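Local coordinates for glypican-1 (PDB 4YWT), which carries heparan sulfate chains at the cell surface, through which it binds alpha-4 (V) collagen and takes part in Schwann cell myelination, at residues L298-D301 with K302-G305; A248-K251 with L252-A256; T451-Q454 with Q455-Q458. The protein carries 3 engineered substitutions. All coordinates share one frame; numbering follows the deposited sequence.

Interaction 1: L298-D301 with K302-G305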
ATOM      1  N   LEU A 298       4.906  -4.013  10.951  1.00 34.22           N
ATOM      2  CA  LEU A 298       5.995  -4.290  11.882  1.00 34.54           C
ATOM      3  C   LEU A 298       7.069  -3.204  11.908  1.00 35.00           C
ATOM      4  O   LEU A 298       7.565  -2.851  12.978  1.00 28.42           O
ATOM      5  CB  LEU A 298       6.646  -5.634  11.553  1.00 35.24           C
ATOM      6  CG  LEU A 298       6.006  -6.858  12.209  1.00 47.21           C
ATOM      7  CD1 LEU A 298       6.792  -8.117  11.880  1.00 46.77           C
ATOM      8  CD2 LEU A 298       5.909  -6.655  13.714  1.00 47.68           C
ATOM      9  N   ILE A 299       7.426  -2.679  10.740  1.00 26.99           N
ATOM     10  CA  ILE A 299       8.541  -1.737  10.642  1.00 30.96           C
ATOM     11  C   ILE A 299       8.269  -0.419  11.377  1.00 37.75           C
ATOM     12  O   ILE A 299       9.205   0.273  11.779  1.00 35.71           O
ATOM     13  CB  ILE A 299       8.897  -1.435   9.163  1.00 23.34           C
ATOM     14  CG1 ILE A 299      10.280  -0.784   9.062  1.00 23.40           C
ATOM     15  CG2 ILE A 299       7.839  -0.562   8.511  1.00 24.32           C
ATOM     16  CD1 ILE A 299      11.405  -1.660   9.570  1.00 23.95           C
ATOM     17  N   THR A 300       6.996  -0.085  11.571  1.00 28.40           N
ATOM     18  CA  THR A 300       6.629   1.178  12.212  1.00 31.94           C
ATOM     19  C   THR A 300       7.091   1.248  13.665  1.00 29.04           C
ATOM     20  O   THR A 300       7.263   2.335  14.215  1.00 25.35           O
ATOM     21  CB  THR A 300       5.105   1.417  12.168  1.00 31.73           C
ATOM     22  OG1 THR A 300       4.432   0.397  12.915  1.00 34.13           O
ATOM     23  CG2 THR A 300       4.607   1.412  10.735  1.00 23.26           C
ATOM     24  N   ASP A 301       7.290   0.088  14.283  1.00 39.11           N
ATOM     25  CA  ASP A 301       7.769   0.032  15.660  1.00 34.55           C
ATOM     26  C   ASP A 301       9.174   0.614  15.773  1.00 34.41           C
ATOM     27  O   ASP A 301       9.543   1.185  16.802  1.00 27.32           O
ATOM     28  CB  ASP A 301       7.760  -1.411  16.176  1.00 35.15           C
ATOM     29  CG  ASP A 301       6.357  -1.941  16.404  1.00 47.22           C
ATOM     30  OD1 ASP A 301       5.435  -1.124  16.610  1.00 47.86           O
ATOM     31  OD2 ASP A 301       6.179  -3.176  16.379  1.00 50.03           O
ATOM     32  N   LYS A 302       9.946   0.475  14.699  1.00 29.07           N
ATOM     33  CA  LYS A 302      11.344   0.893  14.686  1.00 33.31           C
ATOM     34  C   LYS A 302      11.507   2.403  14.546  1.00 36.14           C
ATOM     35  O   LYS A 302      12.627   2.910  14.572  1.00 34.27           O
ATOM     36  CB  LYS A 302      12.098   0.186  13.556  1.00 26.56           C
ATOM     37  CG  LYS A 302      12.178  -1.319  13.723  1.00 25.25           C
ATOM     38  CD  LYS A 302      12.665  -1.683  15.116  1.00 39.98           C
ATOM     39  CE  LYS A 302      13.070  -3.146  15.199  1.00 46.67           C
ATOM     40  NZ  LYS A 302      13.657  -3.477  16.528  1.00 49.64           N
ATOM     41  N   PHE A 303      10.395   3.117  14.401  1.00 29.17           N
ATOM     42  CA  PHE A 303      10.441   4.574  14.306  1.00 27.49           C
ATOM     43  C   PHE A 303      10.902   5.174  15.631  1.00 33.13           C
ATOM     44  O   PHE A 303      11.449   6.277  15.670  1.00 30.16           O
ATOM     45  CB  PHE A 303       9.074   5.144  13.909  1.00 29.57           C
ATOM     46  CG  PHE A 303       8.647   4.796  12.504  1.00 36.34           C
ATOM     47  CD1 PHE A 303       9.503   4.126  11.641  1.00 34.26           C
ATOM     48  CD2 PHE A 303       7.387   5.149  12.048  1.00 34.91           C
ATOM     49  CE1 PHE A 303       9.107   3.809  10.355  1.00 32.40           C
ATOM     50  CE2 PHE A 303       6.986   4.835  10.760  1.00 34.69           C
ATOM     51  CZ  PHE A 303       7.846   4.165   9.913  1.00 32.94           C
ATOM     52  N   TRP A 304      10.679   4.438  16.716  1.00 35.53           N
ATOM     53  CA  TRP A 304      11.119   4.860  18.040  1.00 36.56           C
ATOM     54  C   TRP A 304      12.043   3.832  18.679  1.00 43.80           C
ATOM     55  O   TRP A 304      12.157   2.701  18.203  1.00 43.09           O
ATOM     56  CB  TRP A 304       9.926   5.094  18.966  1.00 29.69           C
ATOM     57  CG  TRP A 304       8.915   6.057  18.450  1.00 33.11           C
ATOM     58  CD1 TRP A 304       8.882   7.404  18.661  1.00 33.81           C
ATOM     59  CD2 TRP A 304       7.771   5.746  17.650  1.00 31.86           C
ATOM     60  NE1 TRP A 304       7.789   7.954  18.034  1.00 34.93           N
ATOM     61  CE2 TRP A 304       7.090   6.955  17.407  1.00 35.16           C
ATOM     62  CE3 TRP A 304       7.257   4.562  17.112  1.00 31.27           C
ATOM     63  CZ2 TRP A 304       5.923   7.014  16.650  1.00 30.65           C
ATOM     64  CZ3 TRP A 304       6.098   4.622  16.360  1.00 32.07           C
ATOM     65  CH2 TRP A 304       5.444   5.840  16.135  1.00 31.10           C
ATOM     66  N   GLY A 305      12.696   4.237  19.762  1.00 45.35           N
ATOM     67  CA  GLY A 305      13.470   3.323  20.578  1.00 45.48           C
ATOM     68  C   GLY A 305      12.606   2.766  21.694  1.00 50.41           C
ATOM     69  O   GLY A 305      11.404   3.027  21.745  1.00 48.81           O
TER

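Interaction 2: A248-K251 with L252-A256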
ATOM      1  N   ALA A 248     -19.567 -15.904 -18.205  1.00 44.20           N
ATOM      2  CA  ALA A 248     -20.052 -16.301 -16.886  1.00 45.92           C
ATOM      3  C   ALA A 248     -20.796 -15.161 -16.193  1.00 43.56           C
ATOM      4  O   ALA A 248     -21.748 -15.392 -15.447  1.00 42.29           O
ATOM      5  CB  ALA A 248     -18.903 -16.780 -16.025  1.00 39.14           C
ATOM      6  N   VAL A 249     -20.353 -13.934 -16.444  1.00 43.15           N
ATOM      7  CA  VAL A 249     -20.981 -12.753 -15.866  1.00 40.18           C
ATOM      8  C   VAL A 249     -22.302 -12.467 -16.567  1.00 49.42           C
ATOM      9  O   VAL A 249     -23.287 -12.107 -15.921  1.00 48.78           O
ATOM     10  CB  VAL A 249     -20.055 -11.520 -15.951  1.00 48.97           C
ATOM     11  CG1 VAL A 249     -20.830 -10.237 -15.698  1.00 50.19           C
ATOM     12  CG2 VAL A 249     -18.915 -11.655 -14.957  1.00 38.20           C
ATOM     13  N   MET A 250     -22.324 -12.638 -17.886  1.00 50.56           N
ATOM     14  CA  MET A 250     -23.571 -12.518 -18.635  1.00 44.53           C
ATOM     15  C   MET A 250     -24.595 -13.522 -18.116  1.00 44.68           C
ATOM     16  O   MET A 250     -25.763 -13.187 -17.918  1.00 45.51           O
ATOM     17  CB  MET A 250     -23.338 -12.730 -20.131  1.00 47.12           C
ATOM     18  CG  MET A 250     -24.623 -12.910 -20.927  1.00 50.09           C
ATOM     19  SD  MET A 250     -25.793 -11.563 -20.661  1.00 54.07           S
ATOM     20  CE  MET A 250     -27.277 -12.243 -21.397  1.00 54.22           C
ATOM     21  N   LYS A 251     -24.145 -14.752 -17.888  1.00 44.00           N
ATOM     22  CA  LYS A 251     -25.005 -15.794 -17.345  1.00 50.15           C
ATOM     23  C   LYS A 251     -25.476 -15.427 -15.943  1.00 46.94           C
ATOM     24  O   LYS A 251     -26.623 -15.677 -15.571  1.00 50.30           O
ATOM     25  CB  LYS A 251     -24.270 -17.135 -17.323  1.00 49.03           C
ATOM     26  CG  LYS A 251     -25.122 -18.310 -16.869  1.00 54.39           C
ATOM     27  CD  LYS A 251     -24.604 -19.620 -17.446  1.00 53.13           C
ATOM     28  CE  LYS A 251     -25.516 -20.784 -17.091  1.00 57.07           C
ATOM     29  NZ  LYS A 251     -25.455 -21.126 -15.643  1.00 58.52           N
ATOM     30  N   LEU A 252     -24.579 -14.820 -15.175  1.00 42.11           N
ATOM     31  CA  LEU A 252     -24.866 -14.426 -13.803  1.00 41.40           C
ATOM     32  C   LEU A 252     -25.937 -13.343 -13.703  1.00 42.36           C
ATOM     33  O   LEU A 252     -26.841 -13.428 -12.873  1.00 42.64           O
ATOM     34  CB  LEU A 252     -23.586 -13.934 -13.122  1.00 39.96           C
ATOM     35  CG  LEU A 252     -23.747 -13.384 -11.704  1.00 39.27           C
ATOM     36  CD1 LEU A 252     -24.087 -14.505 -10.739  1.00 38.96           C
ATOM     37  CD2 LEU A 252     -22.494 -12.641 -11.258  1.00 38.55           C
ATOM     38  N   VAL A 253     -25.835 -12.330 -14.556  1.00 43.02           N
ATOM     39  CA  VAL A 253     -26.633 -11.120 -14.396  1.00 56.52           C
ATOM     40  C   VAL A 253     -27.911 -11.093 -15.236  1.00 60.36           C
ATOM     41  O   VAL A 253     -29.008 -10.952 -14.694  1.00 63.54           O
ATOM     42  CB  VAL A 253     -25.802  -9.867 -14.739  1.00 52.14           C
ATOM     43  CG1 VAL A 253     -26.628  -8.609 -14.532  1.00 54.48           C
ATOM     44  CG2 VAL A 253     -24.537  -9.820 -13.895  1.00 49.41           C
ATOM     45  N   TYR A 254     -27.772 -11.225 -16.551  1.00 53.75           N
ATOM     46  CA  TYR A 254     -28.886 -10.947 -17.453  1.00 53.70           C
ATOM     47  C   TYR A 254     -29.531 -12.180 -18.078  1.00 57.68           C
ATOM     48  O   TYR A 254     -30.484 -12.057 -18.845  1.00 57.86           O
ATOM     49  CB  TYR A 254     -28.421 -10.000 -18.560  1.00 52.89           C
ATOM     50  CG  TYR A 254     -28.071  -8.624 -18.048  1.00 53.63           C
ATOM     51  CD1 TYR A 254     -28.952  -7.924 -17.234  1.00 56.57           C
ATOM     52  CD2 TYR A 254     -26.855  -8.034 -18.358  1.00 50.11           C
ATOM     53  CE1 TYR A 254     -28.637  -6.667 -16.754  1.00 54.79           C
ATOM     54  CE2 TYR A 254     -26.530  -6.777 -17.883  1.00 49.66           C
ATOM     55  CZ  TYR A 254     -27.424  -6.099 -17.081  1.00 52.24           C
ATOM     56  OH  TYR A 254     -27.103  -4.849 -16.605  1.00 56.54           O
ATOM     57  N   CYS A 255     -29.026 -13.366 -17.755  1.00 58.20           N
ATOM     58  CA  CYS A 255     -29.655 -14.588 -18.242  1.00 49.08           C
ATOM     59  C   CYS A 255     -30.957 -14.853 -17.495  1.00 49.71           C
ATOM     60  O   CYS A 255     -31.828 -15.573 -17.983  1.00 50.87           O
ATOM     61  CB  CYS A 255     -28.711 -15.783 -18.112  1.00 47.88           C
ATOM     62  SG  CYS A 255     -27.676 -16.052 -19.570  1.00 76.22           S
ATOM     63  N   ALA A 256     -31.082 -14.267 -16.308  1.00 49.03           N
ATOM     64  CA  ALA A 256     -32.337 -14.308 -15.569  1.00 59.92           C
ATOM     65  C   ALA A 256     -33.406 -13.571 -16.363  1.00 59.53           C
ATOM     66  O   ALA A 256     -34.541 -14.033 -16.485  1.00 53.13           O
ATOM     67  CB  ALA A 256     -32.170 -13.695 -14.190  1.00 48.89           C
TER

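Interaction 3: T451-Q454 with Q455-Q458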
ATOM      1  N   THR A 451       1.531  -9.959 -15.654  1.00 43.57           N
ATOM      2  CA  THR A 451       1.531  -8.730 -14.867  1.00 45.19           C
ATOM      3  C   THR A 451       1.431  -9.048 -13.379  1.00 37.90           C
ATOM      4  O   THR A 451       2.228  -8.559 -12.569  1.00 36.18           O
ATOM      5  CB  THR A 451       0.371  -7.801 -15.271  1.00 45.99           C
ATOM      6  OG1 THR A 451       0.378  -7.609 -16.692  1.00 46.96           O
ATOM      7  CG2 THR A 451       0.496  -6.453 -14.576  1.00 42.46           C
ATOM      8  N   ILE A 452       0.459  -9.889 -13.038  1.00 36.64           N
ATOM      9  CA  ILE A 452       0.258 -10.336 -11.665  1.00 38.83           C
ATOM     10  C   ILE A 452       1.530 -10.948 -11.086  1.00 36.69           C
ATOM     11  O   ILE A 452       1.922 -10.632  -9.963  1.00 29.81           O
ATOM     12  CB  ILE A 452      -0.882 -11.370 -11.572  1.00 41.67           C
ATOM     13  CG1 ILE A 452      -2.187 -10.784 -12.117  1.00 41.51           C
ATOM     14  CG2 ILE A 452      -1.053 -11.851 -10.138  1.00 35.81           C
ATOM     15  CD1 ILE A 452      -2.657  -9.548 -11.386  1.00 44.44           C
ATOM     16  N   ARG A 453       2.174 -11.813 -11.862  1.00 38.14           N
ATOM     17  CA  ARG A 453       3.405 -12.468 -11.430  1.00 45.40           C
ATOM     18  C   ARG A 453       4.518 -11.463 -11.136  1.00 46.08           C
ATOM     19  O   ARG A 453       5.198 -11.551 -10.102  1.00 51.55           O
ATOM     20  CB  ARG A 453       3.865 -13.474 -12.488  1.00 51.28           C
ATOM     21  CG  ARG A 453       3.365 -14.883 -12.230  1.00 60.31           C
ATOM     22  CD  ARG A 453       3.839 -15.353 -10.866  1.00 65.47           C
ATOM     23  NE  ARG A 453       3.041 -16.452 -10.334  1.00 68.55           N
ATOM     24  CZ  ARG A 453       3.187 -16.947  -9.110  1.00 74.14           C
ATOM     25  NH1 ARG A 453       4.104 -16.441  -8.296  1.00 72.50           N
ATOM     26  NH2 ARG A 453       2.421 -17.948  -8.699  1.00 74.22           N
ATOM     27  N   GLN A 454       4.696 -10.504 -12.040  1.00 42.18           N
ATOM     28  CA  GLN A 454       5.691  -9.452 -11.847  1.00 50.39           C
ATOM     29  C   GLN A 454       5.408  -8.642 -10.577  1.00 43.84           C
ATOM     30  O   GLN A 454       6.321  -8.349  -9.790  1.00 47.55           O
ATOM     31  CB  GLN A 454       5.736  -8.531 -13.069  1.00 52.72           C
ATOM     32  CG  GLN A 454       6.290  -9.203 -14.316  1.00 60.24           C
ATOM     33  CD  GLN A 454       6.206  -8.325 -15.549  1.00 70.71           C
ATOM     34  OE1 GLN A 454       5.621  -7.243 -15.515  1.00 73.66           O
ATOM     35  NE2 GLN A 454       6.793  -8.789 -16.646  1.00 74.27           N
ATOM     36  N   GLN A 455       4.138  -8.295 -10.375  1.00 37.04           N
ATOM     37  CA  GLN A 455       3.739  -7.566  -9.173  1.00 38.34           C
ATOM     38  C   GLN A 455       4.039  -8.370  -7.911  1.00 37.83           C
ATOM     39  O   GLN A 455       4.489  -7.818  -6.901  1.00 37.76           O
ATOM     40  CB  GLN A 455       2.256  -7.206  -9.231  1.00 28.49           C
ATOM     41  CG  GLN A 455       1.890  -6.299 -10.393  1.00 34.19           C
ATOM     42  CD  GLN A 455       2.948  -5.250 -10.660  1.00 44.25           C
ATOM     43  OE1 GLN A 455       3.171  -4.354  -9.846  1.00 47.92           O
ATOM     44  NE2 GLN A 455       3.611  -5.357 -11.805  1.00 49.53           N
ATOM     45  N   ILE A 456       3.795  -9.675  -7.977  1.00 40.22           N
ATOM     46  CA  ILE A 456       4.101 -10.572  -6.871  1.00 39.22           C
ATOM     47  C   ILE A 456       5.600 -10.545  -6.584  1.00 42.15           C
ATOM     48  O   ILE A 456       6.020 -10.534  -5.420  1.00 44.25           O
ATOM     49  CB  ILE A 456       3.634 -12.017  -7.167  1.00 37.64           C
ATOM     50  CG1 ILE A 456       2.107 -12.089  -7.142  1.00 42.86           C
ATOM     51  CG2 ILE A 456       4.207 -12.993  -6.156  1.00 32.76           C
ATOM     52  CD1 ILE A 456       1.549 -13.458  -7.461  1.00 43.35           C
ATOM     53  N   MET A 457       6.404 -10.510  -7.644  1.00 37.06           N
ATOM     54  CA  MET A 457       7.848 -10.375  -7.468  1.00 42.82           C
ATOM     55  C   MET A 457       8.199  -9.077  -6.744  1.00 40.07           C
ATOM     56  O   MET A 457       9.021  -9.074  -5.816  1.00 36.39           O
ATOM     57  CB  MET A 457       8.581 -10.436  -8.812  1.00 45.55           C
ATOM     58  CG  MET A 457       8.591 -11.809  -9.473  1.00 49.00           C
ATOM     59  SD  MET A 457       8.810 -13.196  -8.334  1.00 71.19           S
ATOM     60  CE  MET A 457      10.313 -12.748  -7.463  1.00 64.57           C
ATOM     61  N   GLN A 458       7.573  -7.979  -7.164  1.00 35.79           N
ATOM     62  CA  GLN A 458       7.780  -6.688  -6.507  1.00 37.36           C
ATOM     63  C   GLN A 458       7.465  -6.763  -5.011  1.00 31.37           C
ATOM     64  O   GLN A 458       8.251  -6.297  -4.170  1.00 26.55           O
ATOM     65  CB  GLN A 458       6.927  -5.605  -7.170  1.00 34.00           C
ATOM     66  CG  GLN A 458       7.321  -5.296  -8.607  1.00 39.80           C
ATOM     67  CD  GLN A 458       8.747  -4.792  -8.722  1.00 48.68           C
ATOM     68  OE1 GLN A 458       9.060  -3.678  -8.301  1.00 50.89           O
ATOM     69  NE2 GLN A 458       9.621  -5.614  -9.295  1.00 42.34           N
TER

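Interaction 1: L298-D301 with K302-G305
Lys302 opens the second segment by giving its backbone N-H to Ile299 O, a hydrogen bond of 3.0 Å from N to O that spans three residues. Its CG lies beside the Ile299 methyl CD1, 4.2 Å away. A bend at chi2 (-50°) directs the amine end to Tyr470, with which it makes a cation-pi contact; the aliphatic base packs on Ile299 and the ammonium end meets the Tyr470 ring, two roles a lysine can combine.

Phe303 follows with its N-H bonded to Thr300 O, 3.2 Å from N to O. Its ring lies with one face over Thr300 CA, 3.8 Å from the centroid and 5° off the normal, a CH-pi contact. Phe110 meets the same ring edge-to-face, a fitting use of a flat apolar group in the interior.

Trp304 closes the series with a weak hydrogen bond from its N-H to Asp301 O. Its indole reaches back, CZ3 coming to 3.3 Å from Thr300 O; so broad a ring system can span from this carbonyl to Leu374 and Val378 of helix 373-387.

Three consecutive N-H groups, the last weakly, thus bond to the carbonyl three residues earlier, the pattern of 3-10 turns, where the chain passes from helix 286-299 into a loop.

Interaction 2: A248-K251 with L252-A256
Met250 and Tyr254 meet where the thioether of one bends round to the base of the other, SD lying 3.7 Å from Tyr254 CB. The two side chains stand at about a right angle, and SD rests at the edge of the phenol ring. A chi2 of 54° puts the kink in the methionine that carries the sulfur and CE forward, onto the next turn; unbranched and pliable, the thioether fits between the base of Tyr254 and the Cys255 sulfur, CE lying 4.2 Å from Cys255 SG.

On the adjoining side of the helix, Val249 and Val253, one turn apart, lie side by side, CG1 against CG2 at 4.1 Å, two compact bumps pointing the same way. Val253 uses its other methyl, CG1, to cover a face of the Tyr254 ring.

In the backbone, Met250 O accepts the N-H of Tyr254 at 3.1 Å (N to O) and, weakly, that of Cys255. The CB of Cys255 points toward the preceding turn, with SG 3.5 Å from Lys251 CA, and a disulfide ties SG to Cys61.

Around this turn, Val249 packs on Leu84 of helix 70-129, Leu252 on Tyr270 of helix 268-278, and Cys255 on Trp415 of strand 414-415, whose indole NE1 also hydrogen-bonds Lys251 O.

Interaction 3: T451-Q454 with Q455-Q458
Ile452 and Ile456 pack one turn apart on an alpha-helix, segment 451-458 of helix 450-471 in this largely helical, elongated protein. The two branched side chains slant across one another, and the touch is made by the branch methyl CG2 of Ile452 and the terminal methyl CD1 of Ile456, 4.1 Å apart. With CG1 beside its own backbone N (chi1 -70°) and the chain extended beyond it (chi2 178°), Ile456 sends CD1 back toward the preceding turn. Beta-branched isoleucine suits this buried position, its bulk standing close to the helix; both residues also pack on Leu285.

Arg453 comes to Ile456 from the exposed side. Its chain bends at chi2, and the guanidinium turns one face to the isoleucine, CD1 lying 4.0 Å above that plane and offset toward its rim. Apolar cover thus falls on the flat face of the charged group, while the N-H bonds, which lie within its plane, are directed elsewhere.

Gln455 is turned quite differently. CG and the amide fold back over the carbonyl of Thr451, and NE2 comes within 4.3 Å of the threonine methyl CG2. On the other side of the bend, the same NE2 lies 4.0 Å from Gln454 CB. The bent chain lets a long polar residue keep close to the helix in a buried place, against Val232, Lys235 and Val236 of helix 204-236.

The backbone beneath is regular, with four consecutive bonds from N-H to the carbonyl four residues earlier; ahead of them, Asp449 OD1 takes the N-H of Ile452. Thr451 O is met from two directions: Gln455 N bonds to it at 2.9 Å with an N-H...O angle of 165°, and Gln455 CG rests 3.2 Å from the same oxygen.

In the fold
From the N terminus the order is interaction 2, interaction 1, interaction 3. They stand in series, with none nesting or crossing, and each closes just a turn or so of continuous chain. Interaction 2 joins helix 243-253 to helix 255-258, against helices 70-129 and 268-278. Interaction 1 follows at the end of helix 286-299, on the opposite side of the chain's centre, its centre 49 Å from that of interaction 2. Interaction 3 lies near the start of helix 450-471, whose far end carries Leu466, Ala469 and Tyr470 alongside Ile299. That helix and helix 204-236, which both 298-305 and 451-458 touch, therefore connect interactions 1 and 3, although the two have no direct contact.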